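Local coordinates for protein CopC (Methylosinus trichosporium OB3b, PDB 5ICU) that binds copper(II) and probably serves as a periplasmic copper carrier in metal homeostasis, at residues Val22-Gly27 with Ser35-Leu40; Val30-Ser35 with Arg59-Asp64. One frame throughout, in Å; residues are numbered along the deposited sequence.

Interaction 1 of 2, residues Val22-Gly27 with Ser35-Leu40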
ATOM      1  N   VAL A  22      -1.409   4.985   1.467  1.00  9.88           N
ATOM      2  CA  VAL A  22      -1.412   4.019   0.380  1.00  9.57           C
ATOM      3  C   VAL A  22      -2.845   3.558   0.240  1.00  9.14           C
ATOM      4  O   VAL A  22      -3.462   3.181   1.248  1.00  8.56           O
ATOM      5  CB  VAL A  22      -0.493   2.834   0.682  1.00  9.81           C
ATOM      6  CG1 VAL A  22      -0.681   1.699  -0.331  1.00 10.10           C
ATOM      7  CG2 VAL A  22       0.943   3.271   0.721  1.00 10.06           C
ATOM      8  N   LYS A  23      -3.377   3.612  -0.968  1.00  9.14           N
ATOM      9  CA  LYS A  23      -4.740   3.188  -1.281  1.00  9.83           C
ATOM     10  C   LYS A  23      -4.690   2.047  -2.248  1.00  9.07           C
ATOM     11  O   LYS A  23      -4.115   2.174  -3.337  1.00  9.12           O
ATOM     12  CB  LYS A  23      -5.542   4.319  -1.942  1.00 11.90           C
ATOM     13  CG  LYS A  23      -5.607   5.574  -1.150  1.00 14.66           C
ATOM     14  CD  LYS A  23      -6.548   6.630  -1.707  1.00 17.57           C
ATOM     15  CE  LYS A  23      -6.019   8.053  -1.663  1.00 20.14           C
ATOM     16  NZ  LYS A  23      -7.086   9.034  -1.293  1.00 22.66           N
ATOM     17  N   LEU A  24      -5.315   0.926  -1.908  1.00  8.05           N
ATOM     18  CA  LEU A  24      -5.370  -0.231  -2.793  1.00  7.84           C
ATOM     19  C   LEU A  24      -6.797  -0.579  -3.115  1.00  8.05           C
ATOM     20  O   LEU A  24      -7.653  -0.524  -2.229  1.00  8.24           O
ATOM     21  CB  LEU A  24      -4.708  -1.416  -2.090  1.00  7.39           C
ATOM     22  CG  LEU A  24      -3.274  -1.271  -1.591  1.00  7.19           C
ATOM     23  CD1 LEU A  24      -2.783  -2.588  -1.009  1.00  7.04           C
ATOM     24  CD2 LEU A  24      -2.326  -0.833  -2.673  1.00  7.24           C
ATOM     25  N   ARG A  25      -7.072  -0.946  -4.365  1.00  7.96           N
ATOM     26  CA  ARG A  25      -8.400  -1.404  -4.785  1.00  8.57           C
ATOM     27  C   ARG A  25      -8.232  -2.742  -5.454  1.00  7.85           C
ATOM     28  O   ARG A  25      -7.295  -2.959  -6.253  1.00  7.63           O
ATOM     29  CB  ARG A  25      -9.049  -0.393  -5.738  1.00 10.14           C
ATOM     30  CG  ARG A  25     -10.404  -0.820  -6.227  1.00 12.21           C
ATOM     31  CD  ARG A  25     -11.216   0.307  -6.815  1.00 14.62           C
ATOM     32  NE  ARG A  25     -10.596   0.870  -7.997  1.00 17.50           N
ATOM     33  CZ  ARG A  25     -10.731   0.395  -9.247  1.00 19.71           C
ATOM     34  NH1 ARG A  25     -11.483  -0.677  -9.507  1.00 20.82           N
ATOM     35  NH2 ARG A  25     -10.125   1.019 -10.262  1.00 22.02           N
ATOM     36  N   PHE A  26      -9.136  -3.660  -5.115  1.00  7.39           N
ATOM     37  CA  PHE A  26      -9.092  -5.058  -5.522  1.00  7.16           C
ATOM     38  C   PHE A  26     -10.262  -5.376  -6.438  1.00  7.30           C
ATOM     39  O   PHE A  26     -11.249  -4.639  -6.488  1.00  7.78           O
ATOM     40  CB  PHE A  26      -9.038  -5.965  -4.292  1.00  6.88           C
ATOM     41  CG  PHE A  26      -7.851  -5.710  -3.413  1.00  6.58           C
ATOM     42  CD1 PHE A  26      -7.881  -4.732  -2.438  1.00  6.62           C
ATOM     43  CD2 PHE A  26      -6.676  -6.401  -3.603  1.00  6.46           C
ATOM     44  CE1 PHE A  26      -6.765  -4.456  -1.659  1.00  6.54           C
ATOM     45  CE2 PHE A  26      -5.567  -6.121  -2.845  1.00  6.30           C
ATOM     46  CZ  PHE A  26      -5.613  -5.133  -1.881  1.00  6.35           C
ATOM     47  N   GLY A  27     -10.177  -6.520  -7.103  1.00  7.41           N
ATOM     48  CA  GLY A  27     -11.222  -6.974  -7.992  1.00  7.87           C
ATOM     49  C   GLY A  27     -12.426  -7.605  -7.350  1.00  8.03           C
ATOM     50  O   GLY A  27     -13.413  -7.929  -8.054  1.00  9.44           O
ATOM     51  N   SER A  35      -6.568  -8.391   6.765  1.00  5.61           N
ATOM     52  CA  SER A  35      -5.703  -7.967   5.635  1.00  5.94           C
ATOM     53  C   SER A  35      -4.545  -7.146   6.171  1.00  5.95           C
ATOM     54  O   SER A  35      -4.679  -6.430   7.158  1.00  6.68           O
ATOM     55  CB  SER A  35      -6.537  -7.196   4.619  1.00  6.27           C
ATOM     56  OG  SER A  35      -7.490  -8.071   4.026  1.00  6.92           O
ATOM     57  N   SER A  36      -3.430  -7.192   5.467  1.00  5.73           N
ATOM     58  CA  SER A  36      -2.199  -6.554   5.895  1.00  5.86           C
ATOM     59  C   SER A  36      -1.575  -5.821   4.705  1.00  5.61           C
ATOM     60  O   SER A  36      -1.508  -6.370   3.598  1.00  6.07           O
ATOM     61  CB  SER A  36      -1.217  -7.583   6.400  1.00  6.02           C
ATOM     62  OG  SER A  36       0.011  -7.001   6.789  1.00  6.30           O
ATOM     63  N   ILE A  37      -1.136  -4.582   4.943  1.00  5.34           N
ATOM     64  CA  ILE A  37      -0.340  -3.811   4.001  1.00  5.31           C
ATOM     65  C   ILE A  37       0.881  -3.378   4.799  1.00  5.34           C
ATOM     66  O   ILE A  37       0.752  -2.901   5.930  1.00  5.75           O
ATOM     67  CB  ILE A  37      -1.082  -2.566   3.463  1.00  5.47           C
ATOM     68  CG1 ILE A  37      -2.467  -2.926   2.938  1.00  5.73           C
ATOM     69  CG2 ILE A  37      -0.243  -1.897   2.386  1.00  5.51           C
ATOM     70  CD1 ILE A  37      -3.354  -1.742   2.644  1.00  6.25           C
ATOM     71  N   SER A  38       2.036  -3.466   4.155  1.00  5.38           N
ATOM     72  CA  SER A  38       3.287  -3.027   4.764  1.00  5.57           C
ATOM     73  C   SER A  38       4.054  -2.145   3.801  1.00  5.61           C
ATOM     74  O   SER A  38       4.033  -2.358   2.600  1.00  5.76           O
ATOM     75  CB  SER A  38       4.214  -4.197   5.092  1.00  5.77           C
ATOM     76  OG  SER A  38       3.595  -5.095   5.991  1.00  6.41           O
ATOM     77  N   ILE A  39       4.760  -1.148   4.329  1.00  5.77           N
ATOM     78  CA  ILE A  39       5.745  -0.398   3.565  1.00  6.14           C
ATOM     79  C   ILE A  39       7.106  -0.752   4.064  1.00  6.17           C
ATOM     80  O   ILE A  39       7.372  -0.697   5.275  1.00  6.35           O
ATOM     81  CB  ILE A  39       5.516   1.126   3.721  1.00  6.35           C
ATOM     82  CG1 ILE A  39       4.106   1.521   3.240  1.00  6.58           C
ATOM     83  CG2 ILE A  39       6.592   1.920   2.991  1.00  6.57           C
ATOM     84  CD1 ILE A  39       3.761   2.968   3.482  1.00  7.02           C
ATOM     85  N   LEU A  40       7.976  -1.118   3.128  1.00  6.41           N
ATOM     86  CA  LEU A  40       9.395  -1.451   3.384  1.00  6.97           C
ATOM     87  C   LEU A  40      10.253  -0.372   2.793  1.00  7.19           C
ATOM     88  O   LEU A  40       9.957   0.133   1.732  1.00  7.23           O
ATOM     89  CB  LEU A  40       9.782  -2.797   2.730  1.00  7.29           C
ATOM     90  CG  LEU A  40       8.916  -3.982   3.035  1.00  7.77           C
ATOM     91  CD1 LEU A  40       9.493  -5.206   2.321  1.00  8.04           C
ATOM     92  CD2 LEU A  40       8.738  -4.229   4.524  1.00  8.14           C
TER
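The strands carrying Val22, Leu24, Ile37 and Ile39 belong to two different sheets, and no backbone hydrogen bond joins them: the CA atoms nearest each other, those of Val22 and Ile37, are still 8.7 Å apart. Aliphatic side chains bridge the two strands here. Leu24 and Ile37 reach toward each other tip to tip, with Leu24 CD1 3.8 Å from Ile37 CD1. The same leucine methyl lies 4.0 Å from Ile37 CG1, so it rests against the outer half of the isoleucine chain. Ile37 gets there fully stretched: chi2 of 169° carries CD1 away from its own strand and toward Leu24. Val22 and Ile39 meet differently. They run past each other in opposite directions, and the end of Ile39, CD1, touches Val22 CG2 at 4.0 Å. With Val22 CG1 set anti to the backbone N (chi1 170°), it is the other methyl that meets Ile39. All four residues are buried. Leu4 and Ala7 of strand 4-8 also pack on Leu24. Val75 and Tyr73 of strand 71-80, in the sheet of Ile37, lie against Ile37 and Ile39. Leu63, from the sheet of Leu24, also meets Ile37. This is the face-to-face packing of a beta sandwich, here in the cupredoxin-like fold of CopC. With only aliphatic carbons meeting across the contact, dispersion and the exclusion of water hold the two strands here, not polar bonds.

Interaction 2 of 2, residues Val30-Ser35 with Arg59-Asp64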
ATOM      1  N   VAL A  30     -12.420  -7.570   0.102  1.00  6.80           N
ATOM      2  CA  VAL A  30     -11.410  -8.047   1.034  1.00  6.92           C
ATOM      3  C   VAL A  30     -11.876  -7.730   2.443  1.00  7.32           C
ATOM      4  O   VAL A  30     -12.682  -6.845   2.659  1.00  8.15           O
ATOM      5  CB  VAL A  30     -10.036  -7.409   0.747  1.00  6.76           C
ATOM      6  CG1 VAL A  30      -9.490  -7.877  -0.593  1.00  6.79           C
ATOM      7  CG2 VAL A  30     -10.068  -5.901   0.805  1.00  6.95           C
ATOM      8  N   GLU A  31     -11.329  -8.477   3.407  1.00  7.54           N
ATOM      9  CA  GLU A  31     -11.716  -8.352   4.802  1.00  8.06           C
ATOM     10  C   GLU A  31     -10.688  -7.502   5.505  1.00  7.25           C
ATOM     11  O   GLU A  31      -9.595  -7.983   5.775  1.00  6.67           O
ATOM     12  CB  GLU A  31     -11.724  -9.747   5.390  1.00  9.34           C
ATOM     13  CG  GLU A  31     -12.789 -10.691   4.900  1.00 11.29           C
ATOM     14  CD  GLU A  31     -13.052 -11.845   5.928  1.00 13.51           C
ATOM     15  OE1 GLU A  31     -12.485 -11.871   7.064  1.00 16.70           O
ATOM     16  OE2 GLU A  31     -13.862 -12.763   5.652  1.00 17.72           O
ATOM     17  N   PRO A  32     -10.967  -6.231   5.832  1.00  7.21           N
ATOM     18  CA  PRO A  32      -9.933  -5.394   6.400  1.00  6.92           C
ATOM     19  C   PRO A  32      -9.271  -5.925   7.692  1.00  6.61           C
ATOM     20  O   PRO A  32      -8.055  -5.768   7.886  1.00  6.88           O
ATOM     21  CB  PRO A  32     -10.601  -4.019   6.625  1.00  7.41           C
ATOM     22  CG  PRO A  32     -11.940  -4.148   6.129  1.00  8.08           C
ATOM     23  CD  PRO A  32     -12.206  -5.476   5.585  1.00  7.54           C
ATOM     24  N   ALA A  33     -10.047  -6.544   8.578  1.00  6.30           N
ATOM     25  CA  ALA A  33      -9.495  -7.010   9.855  1.00  6.30           C
ATOM     26  C   ALA A  33      -8.575  -8.192   9.672  1.00  6.06           C
ATOM     27  O   ALA A  33      -7.792  -8.505  10.593  1.00  6.08           O
ATOM     28  CB  ALA A  33     -10.617  -7.378  10.791  1.00  6.65           C
ATOM     29  N   TYR A  34      -8.618  -8.841   8.511  1.00  5.68           N
ATOM     30  CA  TYR A  34      -7.726  -9.968   8.193  1.00  5.55           C
ATOM     31  C   TYR A  34      -6.905  -9.661   6.957  1.00  5.52           C
ATOM     32  O   TYR A  34      -6.489 -10.554   6.235  1.00  5.68           O
ATOM     33  CB  TYR A  34      -8.532 -11.256   8.004  1.00  5.54           C
ATOM     34  CG  TYR A  34      -9.159 -11.741   9.258  1.00  5.43           C
ATOM     35  CD1 TYR A  34      -8.423 -12.530  10.153  1.00  5.40           C
ATOM     36  CD2 TYR A  34     -10.440 -11.367   9.642  1.00  5.46           C
ATOM     37  CE1 TYR A  34      -8.981 -12.982  11.317  1.00  5.55           C
ATOM     38  CE2 TYR A  34     -10.982 -11.782  10.839  1.00  5.62           C
ATOM     39  CZ  TYR A  34     -10.256 -12.618  11.672  1.00  5.76           C
ATOM     40  OH  TYR A  34     -10.808 -13.099  12.842  1.00  6.41           O
ATOM     41  N   SER A  35      -6.568  -8.391   6.765  1.00  5.61           N
ATOM     42  CA  SER A  35      -5.703  -7.967   5.635  1.00  5.94           C
ATOM     43  C   SER A  35      -4.545  -7.146   6.171  1.00  5.95           C
ATOM     44  O   SER A  35      -4.679  -6.430   7.158  1.00  6.68           O
ATOM     45  CB  SER A  35      -6.537  -7.196   4.619  1.00  6.27           C
ATOM     46  OG  SER A  35      -7.490  -8.071   4.026  1.00  6.92           O
ATOM     47  N   ARG A  59     -14.097  -3.413  -1.580  1.00  9.26           N
ATOM     48  CA  ARG A  59     -12.971  -3.724  -2.453  1.00  9.43           C
ATOM     49  C   ARG A  59     -11.752  -2.852  -2.171  1.00  9.15           C
ATOM     50  O   ARG A  59     -10.755  -2.975  -2.878  1.00  8.76           O
ATOM     51  CB  ARG A  59     -13.358  -3.581  -3.922  1.00 10.67           C
ATOM     52  CG  ARG A  59     -14.528  -4.432  -4.295  1.00 12.11           C
ATOM     53  CD  ARG A  59     -14.722  -4.495  -5.794  1.00 14.41           C
ATOM     54  NE  ARG A  59     -15.790  -5.396  -6.115  1.00 17.80           N
ATOM     55  CZ  ARG A  59     -16.188  -5.708  -7.342  1.00 20.73           C
ATOM     56  NH1 ARG A  59     -15.577  -5.183  -8.407  1.00 22.74           N
ATOM     57  NH2 ARG A  59     -17.196  -6.576  -7.481  1.00 22.59           N
ATOM     58  N   GLU A  60     -11.800  -1.961  -1.183  1.00  8.95           N
ATOM     59  CA  GLU A  60     -10.708  -1.001  -0.959  1.00  9.44           C
ATOM     60  C   GLU A  60     -10.066  -1.137   0.388  1.00  8.65           C
ATOM     61  O   GLU A  60     -10.731  -1.458   1.346  1.00  8.57           O
ATOM     62  CB  GLU A  60     -11.212   0.434  -1.170  1.00 10.92           C
ATOM     63  CG  GLU A  60     -11.677   0.617  -2.598  1.00 12.80           C
ATOM     64  CD  GLU A  60     -12.190   1.987  -2.945  1.00 15.50           C
ATOM     65  OE1 GLU A  60     -11.955   2.957  -2.194  1.00 17.15           O
ATOM     66  OE2 GLU A  60     -12.833   2.099  -4.014  1.00 17.69           O
ATOM     67  N   LEU A  61      -8.773  -0.859   0.447  1.00  8.09           N
ATOM     68  CA  LEU A  61      -8.060  -0.763   1.719  1.00  8.07           C
ATOM     69  C   LEU A  61      -7.201   0.451   1.678  1.00  8.23           C
ATOM     70  O   LEU A  61      -6.669   0.820   0.613  1.00  8.42           O
ATOM     71  CB  LEU A  61      -7.162  -1.969   1.978  1.00  7.94           C
ATOM     72  CG  LEU A  61      -7.840  -3.304   2.218  1.00  8.19           C
ATOM     73  CD1 LEU A  61      -6.777  -4.350   2.275  1.00  8.22           C
ATOM     74  CD2 LEU A  61      -8.696  -3.286   3.476  1.00  8.24           C
ATOM     75  N   THR A  62      -6.951   1.027   2.854  1.00  8.14           N
ATOM     76  CA  THR A  62      -5.946   2.101   2.966  1.00  8.66           C
ATOM     77  C   THR A  62      -4.979   1.850   4.116  1.00  8.52           C
ATOM     78  O   THR A  62      -5.284   1.084   5.064  1.00  8.33           O
ATOM     79  CB  THR A  62      -6.583   3.489   3.138  1.00  9.22           C
ATOM     80  OG1 THR A  62      -7.290   3.538   4.369  1.00  9.89           O
ATOM     81  CG2 THR A  62      -7.497   3.869   1.991  1.00  9.53           C
ATOM     82  N   LEU A  63      -3.783   2.448   4.001  1.00  8.95           N
ATOM     83  CA  LEU A  63      -2.799   2.415   5.078  1.00  9.66           C
ATOM     84  C   LEU A  63      -2.278   3.849   5.238  1.00 10.14           C
ATOM     85  O   LEU A  63      -1.743   4.410   4.275  1.00 10.18           O
ATOM     86  CB  LEU A  63      -1.660   1.472   4.712  1.00  9.84           C
ATOM     87  CG  LEU A  63      -0.477   1.475   5.710  1.00 10.56           C
ATOM     88  CD1 LEU A  63      -0.929   1.040   7.084  1.00 11.14           C
ATOM     89  CD2 LEU A  63       0.607   0.608   5.129  1.00 10.90           C
ATOM     90  N   ASP A  64      -2.380   4.392   6.456  1.00 11.15           N
ATOM     91  CA  ASP A  64      -1.803   5.724   6.738  1.00 13.00           C
ATOM     92  C   ASP A  64      -0.300   5.596   6.852  1.00 12.04           C
ATOM     93  O   ASP A  64       0.208   4.752   7.596  1.00 12.85           O
ATOM     94  CB  ASP A  64      -2.389   6.251   8.014  1.00 15.46           C
ATOM     95  CG  ASP A  64      -3.831   6.669   7.857  1.00 18.38           C
ATOM     96  OD1 ASP A  64      -4.336   6.812   6.714  1.00 22.79           O
ATOM     97  OD2 ASP A  64      -4.473   6.871   8.901  1.00 24.02           O
TER
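Val30, Pro32 and Ser35 all close on one residue of the strand, Leu61. The strand's approach begins at Arg59, whose CA lies 5.8 Å from that of Val30. The CB atoms of Arg59 and Glu60 point away from the loop, and the Glu60 side chain lies on Arg25 of the neighbouring strand. Leu61 then turns toward the loop and meets three residues. Val30 CG2 packs on its branch point CG at 3.7 Å and also lies near CD1, the two side chains crossing at a slant. Leu61 CD1 rests on Ser35 CB at 3.7 Å. Leu61 CD2 lies 3.8 Å from Pro32 CB. Beyond it, Leu63 packs on Ile37 and Ile39 instead of the loop. Bonds within the loop shape its turn. Glu31 O takes Tyr34 N at 3.0 Å, closing a type I turn through Pro32 and Ala33, and Ser35 OG at 2.7 Å. The two donors come from opposite faces of the carbonyl plane, the hydroxyl 56° out of it. Ser35 OG also bonds to Leu80 N of strand 71-80. The Ser35 hydroxyl is thus used on the turn and on Leu80, while the contact with Leu61 is apolar and packs loop 30-35 against strand 60-64 toward the copper-binding end.

In the fold
Interactions 1 and 2 lie about 7 Å apart, centre to centre, and share Ser35. Their other segments, 22-27 and 59-64, are antiparallel neighbours in one sheet. Probable backbone hydrogen bonds join these two: Leu24 N to Leu61 O at 2.9 Å and Phe26 N to Arg59 O at 2.8 Å. Leu63 CD2 also packs 3.6 Å from Ile37 O. Interaction 1 is part of the core, its centre about 4 Å from the centre of the chain. Interaction 2 lies farther out, at about 10 Å, toward the copper end. There the side chain of Val30 is about 10 Å from the copper ion, which is bound by His1, Asp83 and His85.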